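Long-range contacts in ABC transporter substrate-binding protein (Streptococcus pneumoniae, PDB 4OHN), which binds histidine and probably delivers amino acids to the membrane components of an ABC uptake transporter: residues G8-Y14 with R213-L219; I20-D25 with T77-N83. All coordinates share one frame. Numbering follows the deposited sequence.

Contact 1: residues G8-Y14 with R213-L219; sequences GDNWSKY and RKEDTTL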
loop_
_atom_site.group_PDB
_atom_site.type_symbol
_atom_site.label_atom_id
_atom_site.label_comp_id
_atom_site.label_asym_id
_atom_site.label_seq_id
_atom_site.Cartn_x
_atom_site.Cartn_y
_atom_site.Cartn_z
ATOM N N GLY A 8 2.451 -19.998 -17.945
ATOM C CA GLY A 8 2.405 -18.706 -17.285
ATOM C C GLY A 8 3.454 -18.519 -16.201
ATOM O O GLY A 8 3.485 -17.481 -15.539
ATOM N N ASP A 9 4.355 -19.492 -16.038
ATOM C CA ASP A 9 5.471 -19.425 -15.075
ATOM C C ASP A 9 6.700 -18.802 -15.763
ATOM O O ASP A 9 7.571 -19.532 -16.262
ATOM C CB ASP A 9 5.765 -20.845 -14.544
ATOM C CG ASP A 9 6.573 -20.872 -13.221
ATOM O OD1 ASP A 9 6.637 -19.867 -12.496
ATOM O OD2 ASP A 9 7.128 -21.936 -12.875
ATOM N N ASN A 10 6.767 -17.465 -15.771
ATOM C CA ASN A 10 7.639 -16.684 -16.638
ATOM C C ASN A 10 8.992 -16.341 -16.066
ATOM O O ASN A 10 9.702 -15.505 -16.624
ATOM C CB ASN A 10 6.951 -15.365 -17.012
ATOM C CG ASN A 10 5.712 -15.559 -17.853
ATOM O OD1 ASN A 10 5.529 -16.596 -18.480
ATOM N ND2 ASN A 10 4.857 -14.541 -17.884
ATOM N N TRP A 11 9.363 -16.978 -14.957
ATOM C CA TRP A 11 10.652 -16.704 -14.339
ATOM C C TRP A 11 11.805 -16.704 -15.343
ATOM O O TRP A 11 12.635 -15.801 -15.334
ATOM C CB TRP A 11 10.962 -17.684 -13.181
ATOM C CG TRP A 11 12.338 -17.431 -12.674
ATOM C CD1 TRP A 11 13.452 -18.183 -12.908
ATOM C CD2 TRP A 11 12.774 -16.302 -11.909
ATOM N NE1 TRP A 11 14.546 -17.596 -12.335
ATOM C CE2 TRP A 11 14.160 -16.437 -11.717
ATOM C CE3 TRP A 11 12.121 -15.193 -11.366
ATOM C CZ2 TRP A 11 14.902 -15.501 -10.999
ATOM C CZ3 TRP A 11 12.856 -14.270 -10.670
ATOM C CH2 TRP A 11 14.235 -14.431 -10.485
ATOM N N SER A 12 11.851 -17.703 -16.205
ATOM C CA SER A 12 12.974 -17.818 -17.126
ATOM C C SER A 12 13.066 -16.604 -18.050
ATOM O O SER A 12 14.165 -16.202 -18.428
ATOM C CB SER A 12 12.930 -19.122 -17.938
ATOM O OG SER A 12 11.841 -19.141 -18.839
ATOM N N LYS A 13 11.922 -16.019 -18.393
ATOM C CA LYS A 13 11.889 -14.807 -19.207
ATOM C C LYS A 13 12.440 -13.605 -18.434
ATOM O O LYS A 13 13.257 -12.855 -18.971
ATOM C CB LYS A 13 10.459 -14.514 -19.673
ATOM C CG LYS A 13 10.250 -13.137 -20.316
ATOM C CD LYS A 13 8.766 -12.827 -20.482
ATOM C CE LYS A 13 8.525 -11.337 -20.673
ATOM N NZ LYS A 13 7.075 -11.020 -20.781
ATOM N N TYR A 14 11.993 -13.402 -17.193
ATOM C CA TYR A 14 12.499 -12.267 -16.419
ATOM C C TYR A 14 14.004 -12.391 -16.251
ATOM O O TYR A 14 14.749 -11.420 -16.384
ATOM C CB TYR A 14 11.841 -12.170 -15.036
ATOM C CG TYR A 14 10.334 -12.246 -15.069
ATOM C CD1 TYR A 14 9.603 -11.445 -15.924
ATOM C CD2 TYR A 14 9.647 -13.143 -14.253
ATOM C CE1 TYR A 14 8.241 -11.535 -15.970
ATOM C CE2 TYR A 14 8.287 -13.242 -14.287
ATOM C CZ TYR A 14 7.584 -12.430 -15.146
ATOM O OH TYR A 14 6.213 -12.491 -15.195
ATOM N N ARG A 213 0.748 -12.678 -10.815
ATOM C CA ARG A 213 -0.195 -13.597 -11.453
ATOM C C ARG A 213 -0.097 -14.959 -10.765
ATOM O O ARG A 213 0.989 -15.393 -10.380
ATOM C CB ARG A 213 0.118 -13.728 -12.940
ATOM C CG ARG A 213 -0.291 -12.515 -13.758
ATOM C CD ARG A 213 0.065 -12.639 -15.233
ATOM N NE ARG A 213 1.490 -12.589 -15.478
ATOM C CZ ARG A 213 2.202 -11.481 -15.637
ATOM N NH1 ARG A 213 1.617 -10.301 -15.614
ATOM N NH2 ARG A 213 3.505 -11.559 -15.822
ATOM N N LYS A 214 -1.227 -15.645 -10.609
ATOM C CA LYS A 214 -1.214 -16.935 -9.919
ATOM C C LYS A 214 -0.226 -17.926 -10.510
ATOM O O LYS A 214 0.386 -18.709 -9.784
ATOM C CB LYS A 214 -2.618 -17.535 -9.893
ATOM C CG LYS A 214 -3.540 -16.768 -8.979
ATOM C CD LYS A 214 -4.844 -17.499 -8.778
ATOM C CE LYS A 214 -5.623 -16.899 -7.633
ATOM N NZ LYS A 214 -6.882 -17.649 -7.388
ATOM N N GLU A 215 -0.045 -17.895 -11.825
ATOM C CA GLU A 215 0.800 -18.862 -12.489
ATOM C C GLU A 215 2.298 -18.610 -12.319
ATOM O O GLU A 215 3.113 -19.491 -12.614
ATOM C CB GLU A 215 0.463 -18.885 -13.983
ATOM C CG GLU A 215 -1.030 -19.179 -14.316
ATOM C CD GLU A 215 -2.054 -18.069 -13.909
ATOM O OE1 GLU A 215 -1.766 -16.830 -13.918
ATOM O OE2 GLU A 215 -3.196 -18.462 -13.584
ATOM N N ASP A 216 2.664 -17.412 -11.867
ATOM C CA ASP A 216 4.068 -17.030 -11.708
ATOM C C ASP A 216 4.665 -17.550 -10.374
ATOM O O ASP A 216 5.176 -16.777 -9.530
ATOM C CB ASP A 216 4.200 -15.512 -11.858
ATOM C CG ASP A 216 4.957 -15.083 -13.113
ATOM O OD1 ASP A 216 5.832 -15.823 -13.606
ATOM O OD2 ASP A 216 4.720 -13.947 -13.596
ATOM N N THR A 217 4.623 -18.871 -10.204
ATOM C CA THR A 217 4.959 -19.482 -8.925
ATOM C C THR A 217 6.451 -19.423 -8.619
ATOM O O THR A 217 6.857 -19.244 -7.466
ATOM C CB THR A 217 4.462 -20.936 -8.854
ATOM O OG1 THR A 217 4.981 -21.661 -9.972
ATOM C CG2 THR A 217 2.955 -20.990 -8.905
ATOM N N THR A 218 7.282 -19.556 -9.635
ATOM C CA THR A 218 8.716 -19.519 -9.415
ATOM C C THR A 218 9.153 -18.115 -8.982
ATOM O O THR A 218 9.947 -17.957 -8.064
ATOM C CB THR A 218 9.464 -19.941 -10.666
ATOM O OG1 THR A 218 9.105 -21.283 -10.982
ATOM C CG2 THR A 218 10.952 -19.898 -10.443
ATOM N N LEU A 219 8.633 -17.095 -9.648
ATOM C CA LEU A 219 8.878 -15.702 -9.284
ATOM C C LEU A 219 8.590 -15.438 -7.803
ATOM O O LEU A 219 9.391 -14.809 -7.115
ATOM C CB LEU A 219 8.027 -14.811 -10.198
ATOM C CG LEU A 219 7.993 -13.330 -9.868
ATOM C CD1 LEU A 219 9.392 -12.715 -9.905
ATOM C CD2 LEU A 219 7.061 -12.627 -10.823
HETATM O O HOH W 1 2.138 -15.424 -15.868
HETATM O O HOH W 2 7.483 -17.487 -12.275
#
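Gly8 opens the contact at the end of one lobe, far from the ligand cleft, where helix 11-17 packs beside the start of helix 217-232. Its O takes a 2.5 Å hydrogen bond from water 1, which accepts one from Arg213 NE at 2.9 Å. Asp9 grips the first turn of helix 217-232: OD1 accepts from Thr218 N at 2.9 Å and OD2 from Thr218 OG1 at 2.8 Å. At the N-cap of helix 11-17, Asn10 N donates a hydrogen bond to Asp216 OD1 (2.9 Å). Water 2 joins Asp9 OD1 and Asp216 OD1 to Leu219 N. Trp11 lays CB against Thr218 CG2 (3.5 Å) and its ring edge against Leu219 CD1, while Tyr14 OH donates to Asp216 OD2 at 2.6 Å and Tyr14 CE2 packs on Leu219 CD2 (3.7 Å). Within its own segment Arg213 NH2 makes a salt bridge to Asp216 OD2 (3.5 Å); beyond it, NH1 bonds Ile78 O and NH2 pairs with Asp79. Two helix starts thus exchange aspartates, whose carboxylates draw donors from backbone, hydroxyls and water.

Contact 2: residues I20-D25 with T77-N83; sequences ITIGFD and TIDLIWN. With HIS (histidine), chain B.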
loop_
_atom_site.group_PDB
_atom_site.type_symbol
_atom_site.label_atom_id
_atom_site.label_comp_id
_atom_site.label_asym_id
_atom_site.label_seq_id
_atom_site.Cartn_x
_atom_site.Cartn_y
_atom_site.Cartn_z
ATOM N N ILE A 20 12.096 -6.943 -15.047
ATOM C CA ILE A 20 10.750 -7.245 -14.602
ATOM C C ILE A 20 10.027 -5.907 -14.444
ATOM O O ILE A 20 10.657 -4.914 -14.044
ATOM C CB ILE A 20 10.752 -8.081 -13.296
ATOM C CG1 ILE A 20 9.354 -8.606 -13.020
ATOM C CG2 ILE A 20 11.329 -7.268 -12.141
ATOM C CD1 ILE A 20 9.297 -9.741 -12.034
ATOM N N THR A 21 8.731 -5.881 -14.742
ATOM C CA THR A 21 7.949 -4.653 -14.634
ATOM C C THR A 21 7.083 -4.689 -13.387
ATOM O O THR A 21 6.337 -5.638 -13.153
ATOM C CB THR A 21 7.101 -4.429 -15.888
ATOM O OG1 THR A 21 7.980 -4.281 -16.998
ATOM C CG2 THR A 21 6.218 -3.193 -15.767
ATOM N N ILE A 22 7.195 -3.643 -12.579
ATOM C CA ILE A 22 6.484 -3.564 -11.318
ATOM C C ILE A 22 5.575 -2.342 -11.308
ATOM O O ILE A 22 6.021 -1.224 -11.540
ATOM C CB ILE A 22 7.464 -3.526 -10.138
ATOM C CG1 ILE A 22 8.395 -4.753 -10.197
ATOM C CG2 ILE A 22 6.702 -3.473 -8.823
ATOM C CD1 ILE A 22 9.295 -4.900 -8.976
ATOM N N GLY A 23 4.306 -2.586 -11.025
ATOM C CA GLY A 23 3.321 -1.531 -10.974
ATOM C C GLY A 23 3.110 -1.008 -9.564
ATOM O O GLY A 23 3.195 -1.733 -8.585
ATOM N N PHE A 24 2.803 0.286 -9.491
ATOM C CA PHE A 24 2.654 0.999 -8.224
ATOM C C PHE A 24 1.858 2.274 -8.399
ATOM O O PHE A 24 1.870 2.885 -9.447
ATOM C CB PHE A 24 4.023 1.283 -7.564
ATOM C CG PHE A 24 4.861 2.328 -8.271
ATOM C CD1 PHE A 24 5.328 2.130 -9.562
ATOM C CD2 PHE A 24 5.171 3.507 -7.635
ATOM C CE1 PHE A 24 6.080 3.114 -10.199
ATOM C CE2 PHE A 24 5.912 4.489 -8.279
ATOM C CZ PHE A 24 6.355 4.285 -9.551
ATOM N N ASP A 25 1.173 2.661 -7.331
ATOM C CA ASP A 25 0.536 3.968 -7.189
ATOM C C ASP A 25 1.660 4.930 -6.796
ATOM O O ASP A 25 2.195 4.838 -5.689
ATOM C CB ASP A 25 -0.523 3.850 -6.073
ATOM C CG ASP A 25 -1.113 5.180 -5.589
ATOM O OD1 ASP A 25 -0.689 6.296 -6.020
ATOM O OD2 ASP A 25 -2.010 5.095 -4.706
ATOM N N THR A 77 0.651 -6.112 -18.571
ATOM C CA THR A 77 1.342 -4.843 -18.724
ATOM C C THR A 77 2.276 -4.572 -17.537
ATOM O O THR A 77 3.227 -3.804 -17.677
ATOM C CB THR A 77 0.370 -3.695 -18.959
ATOM O OG1 THR A 77 -0.486 -3.569 -17.837
ATOM C CG2 THR A 77 -0.479 -3.977 -20.182
ATOM N N ILE A 78 2.025 -5.231 -16.398
ATOM C CA ILE A 78 2.972 -5.288 -15.273
ATOM C C ILE A 78 3.114 -6.755 -14.861
ATOM O O ILE A 78 2.251 -7.573 -15.200
ATOM C CB ILE A 78 2.507 -4.430 -14.066
ATOM C CG1 ILE A 78 1.210 -4.975 -13.467
ATOM C CG2 ILE A 78 2.373 -2.959 -14.510
ATOM C CD1 ILE A 78 0.687 -4.195 -12.272
ATOM N N ASP A 79 4.191 -7.078 -14.135
ATOM C CA ASP A 79 4.452 -8.451 -13.680
ATOM C C ASP A 79 4.241 -8.625 -12.172
ATOM O O ASP A 79 4.084 -9.758 -11.707
ATOM C CB ASP A 79 5.890 -8.846 -14.050
ATOM C CG ASP A 79 6.148 -8.689 -15.520
ATOM O OD1 ASP A 79 5.294 -9.193 -16.296
ATOM O OD2 ASP A 79 7.188 -8.109 -15.916
ATOM N N LEU A 80 4.256 -7.520 -11.417
ATOM C CA LEU A 80 4.052 -7.529 -9.979
ATOM C C LEU A 80 3.355 -6.271 -9.571
ATOM O O LEU A 80 3.498 -5.234 -10.221
ATOM C CB LEU A 80 5.387 -7.565 -9.243
ATOM C CG LEU A 80 6.247 -8.820 -9.398
ATOM C CD1 LEU A 80 7.586 -8.585 -8.767
ATOM C CD2 LEU A 80 5.565 -10.018 -8.750
ATOM N N ILE A 81 2.576 -6.372 -8.510
ATOM C CA ILE A 81 2.052 -5.220 -7.784
ATOM C C ILE A 81 2.852 -5.141 -6.476
ATOM O O ILE A 81 2.819 -6.065 -5.662
ATOM C CB ILE A 81 0.554 -5.343 -7.483
ATOM C CG1 ILE A 81 -0.259 -5.540 -8.771
ATOM C CG2 ILE A 81 0.065 -4.128 -6.692
ATOM C CD1 ILE A 81 -1.701 -5.941 -8.540
ATOM N N TRP A 82 3.573 -4.047 -6.280
ATOM C CA TRP A 82 4.486 -3.936 -5.128
ATOM C C TRP A 82 4.497 -2.472 -4.725
ATOM O O TRP A 82 5.163 -1.647 -5.372
ATOM C CB TRP A 82 5.895 -4.431 -5.509
ATOM C CG TRP A 82 6.806 -4.687 -4.343
ATOM C CD1 TRP A 82 6.748 -4.108 -3.109
ATOM C CD2 TRP A 82 7.928 -5.563 -4.330
ATOM N NE1 TRP A 82 7.764 -4.605 -2.314
ATOM C CE2 TRP A 82 8.504 -5.490 -3.059
ATOM C CE3 TRP A 82 8.483 -6.443 -5.274
ATOM C CZ2 TRP A 82 9.595 -6.269 -2.702
ATOM C CZ3 TRP A 82 9.578 -7.211 -4.908
ATOM C CH2 TRP A 82 10.110 -7.116 -3.644
ATOM N N ASN A 83 3.714 -2.144 -3.699
ATOM C CA ASN A 83 3.427 -0.757 -3.324
ATOM C C ASN A 83 2.524 -0.738 -2.111
ATOM O O ASN A 83 1.381 -0.289 -2.163
ATOM C CB ASN A 83 2.725 -0.056 -4.501
ATOM C CG ASN A 83 2.481 1.423 -4.297
ATOM O OD1 ASN A 83 1.328 1.867 -4.356
ATOM N ND2 ASN A 83 3.540 2.202 -4.114
HETATM N N HIS B . -2.738 -0.832 1.230
HETATM C CA HIS B . -3.848 -0.374 0.358
HETATM C C HIS B . -4.089 -1.357 -0.766
HETATM O O HIS B . -3.346 -2.359 -0.872
HETATM C CB HIS B . -3.649 1.077 -0.139
HETATM C CG HIS B . -2.670 1.291 -1.257
HETATM N ND1 HIS B . -2.901 2.247 -2.233
HETATM C CD2 HIS B . -1.442 0.782 -1.521
HETATM C CE1 HIS B . -1.874 2.288 -3.058
HETATM N NE2 HIS B . -0.970 1.414 -2.646
HETATM O OXT HIS B . -5.045 -1.120 -1.534
#
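In the periplasmic-binding-protein fold of family 3 solute-binding proteins, parallel strands of a lobe run toward the ligand cleft, and here strands 19-24 and 80-81 pair side by side with their C-terminal ends at the bound histidine. Ile22 pairs with Leu80 and Gly23 with Ile81. Gly23 carries the ladder, its N donating to Leu80 O at 2.9 Å and its O accepting from Trp82 N at 3.3 Å. Before the ladder, Asp79 N reaches Thr21 O (2.8 Å) and Asp79 OD2 takes Thr21 N (3.0 Å), so a side chain continues the pairing where the second backbone is not yet in strand form. Ile22 and Leu80 lie on one face, with CD1 of Ile22 4.1 Å from CD1 of Leu80 and Ile22 CG2 3.5 Å from Trp82 CB; helices 43-53 and 217-232 cover Leu80 and Trp82, while Ile22 also packs on Val59 and Trp61 of strand 58-63. At Gly23 a CB would collide with Ile78 CD1. At the cleft, Asn83 OD1 accepts a weak bond from Asp25 N (3.1 Å) and a bond from NE2 of the histidine ligand (2.9 Å). Asp25 OD2 lies 3.3 Å from ligand CE1 and is bonded to Gln130, while Asp25 OD1 is held by Thr27. One amide oxygen thus accepts from Asp25 N, weakly, and the imidazole, consistent with this part of the sheet helping position the ring.

From the N terminus, residues 8-14 lead through helix 11-17 into strand 19-24, the first strand of contact 2. After the short strands of 27-41, helix 43-53, strand 58-63 and helix 69-75, it meets residues 77-83, closing the shorter loop. The chain travels on through the second lobe and returns by strand 206-212 to residues 213-219, where contact 1 closes the long loop with contact 2 nested inside. The centres lie about 14 Å apart but the contacts touch: Arg213 NH2 forms a salt bridge with Asp79 OD1 (3.0 Å), and Leu219 CD2 packs on Leu80 CD2 (3.7 Å). Together they tie the N-terminal helix and the start of helix 217-232 to the sheet whose far end meets the ligand.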